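Local coordinates for telomere length regulator taz1 (PDB 4ZMI), which binds double-stranded telomeric DNA and regulates telomere length and function in fission yeast, the part here being its helical domain, at residues 12-17 with 67-72; 24-29 with 105-110; 143-148 with 194-199. One frame throughout, in Å; residues are numbered along the deposited sequence.

Interaction 1 of 3, residues 12-17 with 67-72; sequences VNDCQN and TKYGLE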
loop_
_atom_site.group_PDB
_atom_site.type_symbol
_atom_site.label_atom_id
_atom_site.label_comp_id
_atom_site.label_asym_id
_atom_site.label_seq_id
_atom_site.Cartn_x
_atom_site.Cartn_y
_atom_site.Cartn_z
ATOM N N VAL A 12 -7.503 -12.903 -13.021
ATOM C CA VAL A 12 -7.469 -12.528 -14.431
ATOM C C VAL A 12 -8.893 -12.487 -15.009
ATOM O O VAL A 12 -9.257 -11.554 -15.732
ATOM C CB VAL A 12 -6.581 -13.496 -15.248
ATOM C CG1 VAL A 12 -6.505 -13.078 -16.725
ATOM C CG2 VAL A 12 -5.187 -13.577 -14.642
ATOM N N ASN A 13 -9.697 -13.488 -14.655
ATOM C CA ASN A 13 -11.080 -13.597 -15.133
ATOM C C ASN A 13 -12.013 -12.492 -14.614
ATOM O O ASN A 13 -12.761 -11.897 -15.382
ATOM C CB ASN A 13 -11.668 -14.980 -14.804
ATOM C CG ASN A 13 -11.144 -16.085 -15.721
ATOM O OD1 ASN A 13 -10.381 -15.827 -16.654
ATOM N ND2 ASN A 13 -11.550 -17.324 -15.450
ATOM N N ASP A 14 -11.963 -12.210 -13.317
ATOM C CA ASP A 14 -12.889 -11.257 -12.708
ATOM C C ASP A 14 -12.292 -9.879 -12.568
ATOM O O ASP A 14 -12.806 -9.036 -11.826
ATOM C CB ASP A 14 -13.286 -11.746 -11.332
ATOM C CG ASP A 14 -13.639 -13.201 -11.333
ATOM O OD1 ASP A 14 -14.111 -13.681 -12.384
ATOM O OD2 ASP A 14 -13.437 -13.860 -10.294
ATOM N N CYS A 15 -11.210 -9.651 -13.291
ATOM C CA CYS A 15 -10.373 -8.484 -13.066
ATOM C C CYS A 15 -11.125 -7.184 -13.272
ATOM O O CYS A 15 -11.310 -6.398 -12.336
ATOM C CB CYS A 15 -9.162 -8.538 -13.989
ATOM S SG CYS A 15 -7.807 -7.524 -13.447
ATOM N N GLN A 16 -11.568 -6.958 -14.502
ATOM C CA GLN A 16 -12.193 -5.686 -14.824
ATOM C C GLN A 16 -13.438 -5.450 -13.971
ATOM O O GLN A 16 -13.710 -4.320 -13.571
ATOM C CB GLN A 16 -12.517 -5.587 -16.314
ATOM C CG GLN A 16 -12.332 -4.185 -16.887
ATOM C CD GLN A 16 -10.907 -3.914 -17.340
ATOM O OE1 GLN A 16 -10.211 -4.820 -17.807
ATOM N NE2 GLN A 16 -10.467 -2.664 -17.207
ATOM N N ASN A 17 -14.167 -6.518 -13.659
ATOM C CA ASN A 17 -15.384 -6.389 -12.860
ATOM C C ASN A 17 -15.155 -5.996 -11.402
ATOM O O ASN A 17 -15.815 -5.098 -10.887
ATOM C CB ASN A 17 -16.232 -7.660 -12.920
ATOM C CG ASN A 17 -17.482 -7.558 -12.059
ATOM O OD1 ASN A 17 -17.581 -8.196 -11.007
ATOM N ND2 ASN A 17 -18.434 -6.732 -12.494
ATOM N N THR A 67 -9.548 -13.214 0.073
ATOM C CA THR A 67 -9.680 -14.662 0.190
ATOM C C THR A 67 -9.815 -15.326 -1.167
ATOM O O THR A 67 -9.147 -16.319 -1.451
ATOM C CB THR A 67 -10.889 -15.057 1.052
ATOM O OG1 THR A 67 -10.693 -14.580 2.390
ATOM C CG2 THR A 67 -11.040 -16.578 1.086
ATOM N N LYS A 68 -10.682 -14.775 -2.008
ATOM C CA LYS A 68 -10.939 -15.387 -3.308
ATOM C C LYS A 68 -9.714 -15.321 -4.217
ATOM O O LYS A 68 -9.373 -16.312 -4.855
ATOM C CB LYS A 68 -12.152 -14.752 -3.998
ATOM C CG LYS A 68 -12.467 -15.353 -5.353
ATOM C CD LYS A 68 -13.782 -14.838 -5.902
ATOM C CE LYS A 68 -14.119 -15.522 -7.216
ATOM N NZ LYS A 68 -15.490 -15.181 -7.682
ATOM N N TYR A 69 -9.044 -14.169 -4.263
ATOM C CA TYR A 69 -7.954 -13.987 -5.213
ATOM C C TYR A 69 -6.562 -14.219 -4.644
ATOM O O TYR A 69 -5.568 -13.993 -5.325
ATOM C CB TYR A 69 -8.066 -12.650 -5.918
ATOM C CG TYR A 69 -9.423 -12.496 -6.543
ATOM C CD1 TYR A 69 -10.358 -11.622 -6.014
ATOM C CD2 TYR A 69 -9.786 -13.263 -7.637
ATOM C CE1 TYR A 69 -11.607 -11.496 -6.580
ATOM C CE2 TYR A 69 -11.029 -13.143 -8.206
ATOM C CZ TYR A 69 -11.935 -12.259 -7.673
ATOM O OH TYR A 69 -13.180 -12.141 -8.239
ATOM N N GLY A 70 -6.501 -14.720 -3.416
ATOM C CA GLY A 70 -5.251 -15.217 -2.876
ATOM C C GLY A 70 -4.291 -14.154 -2.361
ATOM O O GLY A 70 -3.115 -14.439 -2.138
ATOM N N LEU A 71 -4.785 -12.931 -2.172
ATOM C CA LEU A 71 -3.922 -11.825 -1.744
ATOM C C LEU A 71 -3.596 -11.919 -0.258
ATOM O O LEU A 71 -4.247 -11.281 0.563
ATOM C CB LEU A 71 -4.575 -10.469 -2.034
ATOM C CG LEU A 71 -4.945 -10.219 -3.499
ATOM C CD1 LEU A 71 -5.275 -8.741 -3.691
ATOM C CD2 LEU A 71 -3.833 -10.644 -4.436
ATOM N N GLU A 72 -2.559 -12.675 0.059
ATOM C CA GLU A 72 -2.164 -12.973 1.429
ATOM C C GLU A 72 -1.564 -11.746 2.108
ATOM O O GLU A 72 -1.646 -11.623 3.328
ATOM C CB GLU A 72 -1.103 -14.070 1.412
ATOM C CG GLU A 72 -0.685 -14.611 2.792
ATOM C CD GLU A 72 0.564 -15.519 2.727
ATOM O OE1 GLU A 72 1.069 -15.795 1.609
ATOM O OE2 GLU A 72 1.051 -15.944 3.801
#
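The long N-terminal helix 5-35 meets the C-terminal end of helix 52-68 through one acidic side chain, Asp14, whose carboxylate faces Lys68 and Tyr69. The phenol of Tyr69 gives the one hydrogen bond of the contact: Tyr69 OH donates to Asp14 OD2 at 2.7 Å. The donor arrives on the anti side of OD2 and slightly out of the carboxylate plane. OD2 itself lies at the edge of the ring, close to its plane, and the planes of carboxylate and ring are turned 70° apart. The methylene comes close as well, Asp14 CB lying 3.1 Å from Tyr69 OH. The same oxygen takes the charge of Lys68, whose NZ forms a rather long salt bridge of 3.6 Å to Asp14 OD2. A hydroxyl donor and a nearby ammonium on one oxygen would tend to stabilise the ionised carboxylate.

Within this all-helical domain, helix 52-68 has just ended, since Tyr69 is the first residue to leave helical angles, and Gly70 follows with positive phi. Asp14 stands at a kink in helix 5-35, where the amides of Gln16 and Asn17 lack bonds to the preceding turn. Lys68 runs alongside the tyrosine, its chain extended and CG opposite the backbone N (chi1 -180°): its CG sits 3.8 Å above the plane of the Tyr69 ring, over the centre, while NZ continues on to Asp14. Tyr69 is buried, and its ring also packs on Leu11 and Ile18 of helix 5-35, its hydroxyl meeting the partly exposed Asp14. At the backbone, Tyr69 O accepts a hydrogen bond from Trp3 NE1.

Interaction 2 of 3, residues 24-29 with 105-110; sequences QKVMMV and TGLIDL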
loop_
_atom_site.group_PDB
_atom_site.type_symbol
_atom_site.label_atom_id
_atom_site.label_comp_id
_atom_site.label_asym_id
_atom_site.label_seq_id
_atom_site.Cartn_x
_atom_site.Cartn_y
_atom_site.Cartn_z
ATOM N N GLN A 24 -15.900 2.186 -7.590
ATOM C CA GLN A 24 -17.132 2.704 -7.024
ATOM C C GLN A 24 -16.851 3.184 -5.612
ATOM O O GLN A 24 -17.085 4.345 -5.284
ATOM C CB GLN A 24 -18.209 1.621 -7.006
ATOM C CG GLN A 24 -19.424 1.959 -6.156
ATOM C CD GLN A 24 -20.724 1.785 -6.915
ATOM O OE1 GLN A 24 -20.762 1.929 -8.136
ATOM N NE2 GLN A 24 -21.798 1.472 -6.197
ATOM N N LYS A 25 -16.317 2.292 -4.785
ATOM C CA LYS A 25 -16.115 2.589 -3.370
ATOM C C LYS A 25 -15.018 3.608 -3.124
ATOM O O LYS A 25 -15.029 4.298 -2.110
ATOM C CB LYS A 25 -15.827 1.309 -2.601
ATOM C CG LYS A 25 -16.726 0.196 -3.038
ATOM C CD LYS A 25 -16.841 -0.871 -1.997
ATOM C CE LYS A 25 -17.927 -1.836 -2.397
ATOM N NZ LYS A 25 -18.165 -2.823 -1.322
ATOM N N VAL A 26 -14.073 3.702 -4.051
ATOM C CA VAL A 26 -13.033 4.708 -3.940
ATOM C C VAL A 26 -13.665 6.086 -4.076
ATOM O O VAL A 26 -13.476 6.944 -3.213
ATOM C CB VAL A 26 -11.904 4.511 -4.978
ATOM C CG1 VAL A 26 -10.945 5.681 -4.956
ATOM C CG2 VAL A 26 -11.152 3.245 -4.683
ATOM N N MET A 27 -14.436 6.283 -5.146
ATOM C CA MET A 27 -15.101 7.567 -5.405
ATOM C C MET A 27 -16.026 7.970 -4.263
ATOM O O MET A 27 -16.116 9.151 -3.923
ATOM C CB MET A 27 -15.880 7.530 -6.723
ATOM C CG MET A 27 -15.011 7.368 -7.963
ATOM S SD MET A 27 -13.754 8.658 -8.117
ATOM C CE MET A 27 -12.277 7.678 -8.407
ATOM N N MET A 28 -16.709 6.990 -3.676
ATOM C CA MET A 28 -17.525 7.234 -2.493
ATOM C C MET A 28 -16.670 7.729 -1.345
ATOM O O MET A 28 -16.865 8.837 -0.857
ATOM C CB MET A 28 -18.257 5.967 -2.062
ATOM C CG MET A 28 -18.552 5.929 -0.571
ATOM S SD MET A 28 -19.615 4.565 -0.102
ATOM C CE MET A 28 -18.695 3.164 -0.728
ATOM N N VAL A 29 -15.711 6.904 -0.929
ATOM C CA VAL A 29 -14.863 7.229 0.208
ATOM C C VAL A 29 -14.160 8.558 -0.014
ATOM O O VAL A 29 -14.036 9.352 0.912
ATOM C CB VAL A 29 -13.828 6.108 0.485
ATOM C CG1 VAL A 29 -12.794 6.558 1.505
ATOM C CG2 VAL A 29 -14.527 4.875 0.983
ATOM N N THR A 105 -7.436 -1.033 -1.914
ATOM C CA THR A 105 -6.811 -1.680 -0.771
ATOM C C THR A 105 -5.982 -0.669 0.020
ATOM O O THR A 105 -5.889 -0.759 1.238
ATOM C CB THR A 105 -5.985 -2.913 -1.175
ATOM O OG1 THR A 105 -4.956 -2.538 -2.100
ATOM C CG2 THR A 105 -6.894 -3.946 -1.831
ATOM N N GLY A 106 -5.395 0.299 -0.675
ATOM C CA GLY A 106 -4.725 1.400 -0.010
ATOM C C GLY A 106 -5.673 2.293 0.795
ATOM O O GLY A 106 -5.477 2.456 1.997
ATOM N N LEU A 107 -6.701 2.838 0.131
ATOM C CA LEU A 107 -7.645 3.807 0.720
ATOM C C LEU A 107 -8.281 3.329 2.020
ATOM O O LEU A 107 -8.286 4.050 2.999
ATOM C CB LEU A 107 -8.777 4.096 -0.256
ATOM C CG LEU A 107 -9.106 5.474 -0.826
ATOM C CD1 LEU A 107 -10.604 5.488 -1.209
ATOM C CD2 LEU A 107 -8.749 6.615 0.108
ATOM N N ILE A 108 -8.825 2.117 2.029
ATOM C CA ILE A 108 -9.539 1.619 3.210
ATOM C C ILE A 108 -8.604 1.296 4.368
ATOM O O ILE A 108 -9.059 1.100 5.500
ATOM C CB ILE A 108 -10.358 0.335 2.915
ATOM C CG1 ILE A 108 -9.446 -0.867 2.673
ATOM C CG2 ILE A 108 -11.281 0.517 1.728
ATOM C CD1 ILE A 108 -10.211 -2.135 2.425
ATOM N N ASP A 109 -7.310 1.183 4.070
ATOM C CA ASP A 109 -6.297 0.920 5.085
ATOM C C ASP A 109 -6.106 2.184 5.926
ATOM O O ASP A 109 -5.542 2.128 7.017
ATOM C CB ASP A 109 -4.971 0.478 4.434
ATOM C CG ASP A 109 -3.972 -0.094 5.437
ATOM O OD1 ASP A 109 -4.397 -0.733 6.417
ATOM O OD2 ASP A 109 -2.749 0.089 5.237
ATOM N N LEU A 110 -6.610 3.310 5.426
ATOM C CA LEU A 110 -6.642 4.559 6.193
ATOM C C LEU A 110 -7.581 4.447 7.375
ATOM O O LEU A 110 -7.589 5.312 8.251
ATOM C CB LEU A 110 -7.117 5.707 5.315
ATOM C CG LEU A 110 -6.154 6.064 4.195
ATOM C CD1 LEU A 110 -6.848 6.945 3.174
ATOM C CD2 LEU A 110 -4.894 6.722 4.774
#
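Val26 and Val29, one helical turn apart on helix 5-35, receive Leu107 of helix 95-107 between them. Just before them, Lys25 turns its chain away to helix 52-68, where it lies on Leu58 and Phe61 and its NZ forms a salt bridge with Asp57. Val26 is the first to touch: its CG1 lies 3.8 Å from Leu107 CD1, the two side chains crossing at a slant. Leu107 CD1 comes as near to the backbone, 3.7 Å from Val26 CA, so the leucine rests on the helix itself as well as on a side chain. Within the two segments the backbones are nearest here, Val26 CA and Leu107 CA being 7.2 Å apart.

The CB of Val29 points toward the partner, and the two side chains meet tip to tip, Val29 CG1 3.6 Å from Leu107 CD1. This branch is put there by a chi1 of 170°, which sets CG1 anti to the backbone N. Phe103 and Phe104, earlier in helix 95-107, also pack on Val26, while Phe46 and Leu50 of helix 43-50 cover Val29 further. Leu107 thus spends a single methyl, CD1, on both valines, while its side chain also touches Ile222 of helix 214-229. Its chi1 of -120° brings CG almost into eclipse with the CA hydrogen, a strained torsion that the neighbouring side chains may help to hold. In the fold the contact joins the long N-terminal helix to helix 95-107 inside the helical bundle.

All three touching residues are buried and purely aliphatic, so the contact probably rests on dispersion and the exclusion of water, and depends on how one methyl fits against two branched side chains.

Interaction 3 of 3, residues 143-148 with 194-199; sequences VLFEEL and DFLKST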
loop_
_atom_site.group_PDB
_atom_site.type_symbol
_atom_site.label_atom_id
_atom_site.label_comp_id
_atom_site.label_asym_id
_atom_site.label_seq_id
_atom_site.Cartn_x
_atom_site.Cartn_y
_atom_site.Cartn_z
ATOM N N VAL A 143 8.755 9.828 1.078
ATOM C CA VAL A 143 8.199 10.738 2.071
ATOM C C VAL A 143 7.022 10.074 2.774
ATOM O O VAL A 143 6.943 10.055 4.007
ATOM C CB VAL A 143 7.835 12.104 1.452
ATOM C CG1 VAL A 143 7.141 12.984 2.467
ATOM C CG2 VAL A 143 9.107 12.785 0.938
ATOM N N LEU A 144 6.136 9.480 1.988
ATOM C CA LEU A 144 5.022 8.745 2.548
ATOM C C LEU A 144 5.534 7.598 3.429
ATOM O O LEU A 144 4.943 7.274 4.450
ATOM C CB LEU A 144 4.140 8.240 1.425
ATOM C CG LEU A 144 2.772 7.749 1.881
ATOM C CD1 LEU A 144 1.977 8.879 2.481
ATOM C CD2 LEU A 144 2.008 7.119 0.718
ATOM N N PHE A 145 6.665 7.016 3.058
ATOM C CA PHE A 145 7.234 5.931 3.861
ATOM C C PHE A 145 7.659 6.425 5.237
ATOM O O PHE A 145 7.400 5.769 6.244
ATOM C CB PHE A 145 8.397 5.220 3.153
ATOM C CG PHE A 145 8.911 4.022 3.906
ATOM C CD1 PHE A 145 8.342 2.765 3.718
ATOM C CD2 PHE A 145 9.933 4.150 4.829
ATOM C CE1 PHE A 145 8.803 1.668 4.421
ATOM C CE2 PHE A 145 10.387 3.059 5.544
ATOM C CZ PHE A 145 9.829 1.817 5.339
ATOM N N GLU A 146 8.299 7.590 5.291
ATOM C CA GLU A 146 8.699 8.142 6.590
ATOM C C GLU A 146 7.511 8.467 7.470
ATOM O O GLU A 146 7.571 8.265 8.672
ATOM C CB GLU A 146 9.591 9.371 6.447
ATOM C CG GLU A 146 10.446 9.645 7.670
ATOM C CD GLU A 146 9.862 10.698 8.586
ATOM O OE1 GLU A 146 8.811 11.288 8.238
ATOM O OE2 GLU A 146 10.464 10.942 9.655
ATOM N N GLU A 147 6.428 8.945 6.871
ATOM C CA GLU A 147 5.193 9.176 7.614
ATOM C C GLU A 147 4.592 7.901 8.225
ATOM O O GLU A 147 4.198 7.896 9.399
ATOM C CB GLU A 147 4.151 9.870 6.742
ATOM C CG GLU A 147 2.906 10.250 7.521
ATOM C CD GLU A 147 3.151 11.400 8.506
ATOM O OE1 GLU A 147 4.066 12.208 8.252
ATOM O OE2 GLU A 147 2.425 11.498 9.525
ATOM N N LEU A 148 4.522 6.825 7.433
ATOM C CA LEU A 148 4.029 5.555 7.945
ATOM C C LEU A 148 4.917 5.130 9.099
ATOM O O LEU A 148 4.447 4.572 10.078
ATOM C CB LEU A 148 4.035 4.472 6.855
ATOM C CG LEU A 148 3.154 4.821 5.664
ATOM C CD1 LEU A 148 3.335 3.801 4.542
ATOM C CD2 LEU A 148 1.709 4.859 6.152
ATOM N N ASP A 194 19.130 0.731 2.997
ATOM C CA ASP A 194 19.900 1.364 4.057
ATOM C C ASP A 194 19.217 2.652 4.478
ATOM O O ASP A 194 19.156 2.969 5.677
ATOM C CB ASP A 194 21.329 1.621 3.589
ATOM C CG ASP A 194 22.102 0.340 3.375
ATOM O OD1 ASP A 194 21.943 -0.594 4.192
ATOM O OD2 ASP A 194 22.862 0.262 2.388
ATOM N N PHE A 195 18.677 3.388 3.506
ATOM C CA PHE A 195 17.916 4.596 3.842
ATOM C C PHE A 195 16.714 4.264 4.737
ATOM O O PHE A 195 16.448 4.972 5.713
ATOM C CB PHE A 195 17.458 5.355 2.584
ATOM C CG PHE A 195 16.745 6.652 2.888
ATOM C CD1 PHE A 195 17.424 7.707 3.478
ATOM C CD2 PHE A 195 15.398 6.806 2.611
ATOM C CE1 PHE A 195 16.772 8.896 3.780
ATOM C CE2 PHE A 195 14.733 7.979 2.907
ATOM C CZ PHE A 195 15.429 9.036 3.492
ATOM N N LEU A 196 16.012 3.174 4.413
ATOM C CA LEU A 196 14.819 2.783 5.161
ATOM C C LEU A 196 15.219 2.314 6.550
ATOM O O LEU A 196 14.572 2.670 7.523
ATOM C CB LEU A 196 14.036 1.675 4.444
ATOM C CG LEU A 196 13.685 1.903 2.975
ATOM C CD1 LEU A 196 12.838 0.764 2.460
ATOM C CD2 LEU A 196 12.951 3.200 2.809
ATOM N N LYS A 197 16.279 1.512 6.644
ATOM C CA LYS A 197 16.726 1.019 7.950
ATOM C C LYS A 197 17.164 2.185 8.824
ATOM O O LYS A 197 16.940 2.191 10.032
ATOM C CB LYS A 197 17.885 0.034 7.793
ATOM C CG LYS A 197 17.487 -1.360 7.323
ATOM C CD LYS A 197 18.711 -2.281 7.272
ATOM C CE LYS A 197 19.322 -2.387 5.868
ATOM N NZ LYS A 197 20.663 -3.076 5.859
ATOM N N SER A 198 17.804 3.165 8.195
ATOM C CA SER A 198 18.196 4.385 8.882
ATOM C C SER A 198 16.984 5.149 9.371
ATOM O O SER A 198 16.916 5.526 10.541
ATOM C CB SER A 198 19.002 5.295 7.958
ATOM O OG SER A 198 20.368 4.939 7.965
ATOM N N THR A 199 16.043 5.395 8.464
ATOM C CA THR A 199 14.889 6.209 8.779
ATOM C C THR A 199 14.193 5.577 9.961
ATOM O O THR A 199 13.808 6.254 10.910
ATOM C CB THR A 199 13.879 6.225 7.611
ATOM O OG1 THR A 199 14.467 6.815 6.442
ATOM C CG2 THR A 199 12.606 6.981 8.007
#
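Phe195 O is gripped twice by Thr199, the residue that also reaches across to Glu146. The helical amide, Thr199 N, donates to Phe195 O at 2.8 Å, and Thr199 OG1 donates to the same oxygen, likewise at 2.8 Å but from the opposite face of the carbonyl plane, with a C=O...OG1 angle of 137°. Bound in this way, OG1 also stands 3.7 Å above the centre of the Phe195 ring. A chi1 of -63° serves both ends: it folds OG1 back toward its own helix and extends CG2 outward, where Thr199 CG2 meets Glu146 CG at 3.4 Å.

This is packing of helix 137-154 against helix 192-203 in the helical domain, with carbon-to-carbon contact at the partly exposed outer side and an aromatic-aliphatic contact further in. With an alanine in place of Thr199, lacking both CG2 and OG1, a gap would probably open beside Glu146 CG and Phe195 O is likely to keep the helical amide but lose the second donor. Deeper, Leu196 CD2 makes a CH-pi contact over one face of the Phe145 ring, 4.0 Å from its centroid and 25° off the normal, displaced toward the CD2-CE2 edge of the ring. Val124 and Leu125 of helix 118-130 touch Phe145 as well, and Leu125 reaches Leu196. On the partly exposed side, a cobalt ion lies about 4 Å from the side chain of Glu146.

In the fold
Interactions 1 and 2 share helix 5-35, which meets the end of helix 52-68 in one and helix 95-107 in the other; their centres are 17 Å apart, their nearest atoms about 5 Å. Their segments alternate along the chain. Interaction 3 follows both in sequence, lying across the chain's centre from each, with its centre 30 Å from interaction 1 and 24 Å from interaction 2. Helix 214-229 lies between, touching Leu107 and Leu110 of interaction 2 and Leu144 of interaction 3. The magnesium ion, at Leu168, Leu171 and Tyr173, is about 13 Å from the side chain of Phe145.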